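C-type lectin domain family 4, member b1 (Mus musculus, PDB 6LFJ) binds mannose-type sugars through calcium and, as a dendritic-cell receptor, may help regulate immune reactivity. Local coordinates at residues E95-N100 against W116-C121. Sequence-based numbering, arbitrary orientation.
Sequences EPSSDN and WNDISC. With CA (calcium ion), chain C; MAN (alpha-D-mannopyranose), chain G.
Two torsions bring the carboxylates of Asp118 and Glu95 together at one calcium ion: chi1 of Asp118 (60°) sets its carboxylate between its own backbone N and carbonyl carbon, turned to the 95-100 loop, and a bend at chi2 (-61°) carries Glu95 in from that loop. Asp118 OD1 lies 2.3 Å from the calcium and Glu95 OE1 2.5 Å; Asp118 O is also a ligand, Ser97 adds OG and Asn117 its amide end. Four side chains of the two segments thus converge on the cation, alongside Glu101, and its charge probably offsets the closeness of Glu95 OE1 and Asp118 OD1, 2.9 Å apart. Asp118 also grips the loop itself. Ser97 N donates to Asp118 OD1 (2.9 Å) from the syn side, 25° out of the carboxylate plane. Ser98 N meets the syn lone pair of Asp118 OD2 at 3.1 Å; these N-H groups and a salt bridge from Arg74 to OD2 together probably fix the carboxylate's rotation. Mannose supplies O3 and O4 to the metal, and Glu95 OE2 comes within 2.5 Å of MAN O4. The cis bond between Glu95 and Pro96, as in C-type lectins generally, lets Glu95 and Ser97 both face the calcium, a Glu-Pro-Ser variant of the mannose-class EPN motif.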
loop_
_atom_site.group_PDB
_atom_site.type_symbol
_atom_site.label_atom_id
_atom_site.label_comp_id
_atom_site.label_asym_id
_atom_site.label_seq_id
_atom_site.Cartn_x
_atom_site.Cartn_y
_atom_site.Cartn_z
ATOM N N GLU A 95 5.871 6.850 22.212
ATOM C CA GLU A 95 6.065 7.435 20.857
ATOM C C GLU A 95 4.732 7.409 20.117
ATOM O O GLU A 95 3.889 6.555 20.373
ATOM C CB GLU A 95 7.143 6.693 20.065
ATOM C CG GLU A 95 8.473 6.580 20.797
ATOM C CD GLU A 95 9.164 7.885 21.159
ATOM O OE1 GLU A 95 8.859 8.910 20.546
ATOM O OE2 GLU A 95 10.045 7.859 22.041
ATOM N N PRO A 96 4.467 8.358 19.194
ATOM C CA PRO A 96 5.319 9.523 18.967
ATOM C C PRO A 96 5.359 10.478 20.158
ATOM O O PRO A 96 4.433 10.486 20.932
ATOM C CB PRO A 96 4.639 10.278 17.819
ATOM C CG PRO A 96 3.711 9.289 17.191
ATOM C CD PRO A 96 3.316 8.324 18.282
ATOM N N SER A 97 6.403 11.297 20.236
ATOM C CA SER A 97 6.731 12.068 21.457
ATOM C C SER A 97 6.676 13.575 21.218
ATOM O O SER A 97 6.578 14.272 22.213
ATOM C CB SER A 97 8.081 11.670 21.982
ATOM O OG SER A 97 9.118 12.086 21.092
ATOM N N SER A 98 6.787 14.077 19.983
ATOM C CA SER A 98 7.038 15.527 19.764
ATOM C C SER A 98 6.588 16.015 18.379
ATOM O O SER A 98 7.068 15.487 17.362
ATOM C CB SER A 98 8.495 15.815 19.989
ATOM O OG SER A 98 8.814 17.124 19.550
ATOM N N ASP A 99 5.788 17.080 18.322
ATOM C CA ASP A 99 5.350 17.637 17.015
ATOM C C ASP A 99 6.551 18.243 16.272
ATOM O O ASP A 99 6.410 18.494 15.070
ATOM C CB ASP A 99 4.187 18.612 17.163
ATOM C CG ASP A 99 3.362 18.719 15.893
ATOM O OD1 ASP A 99 3.115 17.665 15.280
ATOM O OD2 ASP A 99 2.985 19.850 15.527
ATOM N N ASN A 100 7.711 18.413 16.920
ATOM C CA ASN A 100 8.934 18.923 16.243
ATOM C C ASN A 100 9.693 17.775 15.554
ATOM O O ASN A 100 10.600 18.080 14.792
ATOM C CB ASN A 100 9.849 19.678 17.203
ATOM C CG ASN A 100 10.604 20.781 16.501
ATOM O OD1 ASN A 100 10.125 21.340 15.512
ATOM N ND2 ASN A 100 11.783 21.101 17.006
ATOM N N TRP A 116 8.885 1.920 16.495
ATOM C CA TRP A 116 9.065 3.201 15.789
ATOM C C TRP A 116 9.257 4.330 16.789
ATOM O O TRP A 116 8.679 4.295 17.899
ATOM C CB TRP A 116 7.883 3.514 14.886
ATOM C CG TRP A 116 7.531 2.474 13.873
ATOM C CD1 TRP A 116 8.231 1.379 13.457
ATOM C CD2 TRP A 116 6.343 2.508 13.076
ATOM N NE1 TRP A 116 7.541 0.717 12.469
ATOM C CE2 TRP A 116 6.379 1.392 12.214
ATOM C CE3 TRP A 116 5.242 3.369 13.033
ATOM C CZ2 TRP A 116 5.354 1.130 11.309
ATOM C CZ3 TRP A 116 4.232 3.110 12.132
ATOM C CH2 TRP A 116 4.282 1.996 11.295
ATOM N N ASN A 117 10.021 5.319 16.355
ATOM C CA ASN A 117 10.298 6.553 17.119
ATOM C C ASN A 117 10.248 7.735 16.148
ATOM O O ASN A 117 10.924 7.684 15.105
ATOM C CB ASN A 117 11.657 6.474 17.813
ATOM C CG ASN A 117 11.989 7.755 18.549
ATOM O OD1 ASN A 117 11.079 8.407 19.064
ATOM N ND2 ASN A 117 13.269 8.112 18.607
ATOM N N ASP A 118 9.490 8.773 16.481
ATOM C CA ASP A 118 9.565 10.047 15.727
ATOM C C ASP A 118 10.876 10.738 16.104
ATOM O O ASP A 118 11.238 10.744 17.305
ATOM C CB ASP A 118 8.328 10.918 15.928
ATOM C CG ASP A 118 8.027 11.338 17.349
ATOM O OD1 ASP A 118 8.468 10.641 18.280
ATOM O OD2 ASP A 118 7.315 12.351 17.511
ATOM N N ILE A 119 11.582 11.258 15.104
ATOM C CA ILE A 119 12.884 11.958 15.317
ATOM C C ILE A 119 13.016 13.097 14.316
ATOM O O ILE A 119 12.230 13.166 13.364
ATOM C CB ILE A 119 14.112 11.032 15.217
ATOM C CG1 ILE A 119 14.265 10.397 13.831
ATOM C CG2 ILE A 119 14.116 9.991 16.324
ATOM C CD1 ILE A 119 15.707 10.028 13.524
ATOM N N SER A 120 13.973 13.975 14.579
ATOM C CA SER A 120 14.341 15.089 13.680
ATOM C C SER A 120 14.763 14.500 12.333
ATOM O O SER A 120 15.644 13.613 12.307
ATOM C CB SER A 120 15.421 15.935 14.289
ATOM O OG SER A 120 16.075 16.688 13.280
ATOM N N CYS A 121 14.144 14.977 11.257
ATOM C CA CYS A 121 14.447 14.583 9.859
ATOM C C CYS A 121 15.924 14.836 9.525
ATOM O O CYS A 121 16.449 14.143 8.629
ATOM C CB CYS A 121 13.533 15.342 8.907
ATOM S SG CYS A 121 11.789 14.891 9.122
HETATM CA CA CA C . 10.340 10.665 19.564
HETATM C C1 MAN G . 15.329 10.886 22.432
HETATM C C2 MAN G . 14.779 11.045 20.998
HETATM C C3 MAN G . 13.244 11.084 21.029
HETATM C C4 MAN G . 12.705 9.890 21.744
HETATM C C5 MAN G . 13.320 9.772 23.134
HETATM C C6 MAN G . 13.021 8.383 23.714
HETATM O O2 MAN G . 15.218 9.985 20.176
HETATM O O3 MAN G . 12.762 11.112 19.728
HETATM O O4 MAN G . 11.310 10.044 21.906
HETATM O O5 MAN G . 14.744 9.757 23.083
HETATM O O6 MAN G . 13.287 8.404 25.109
HETATM O O HOH W 1 11.840 16.934 11.937
#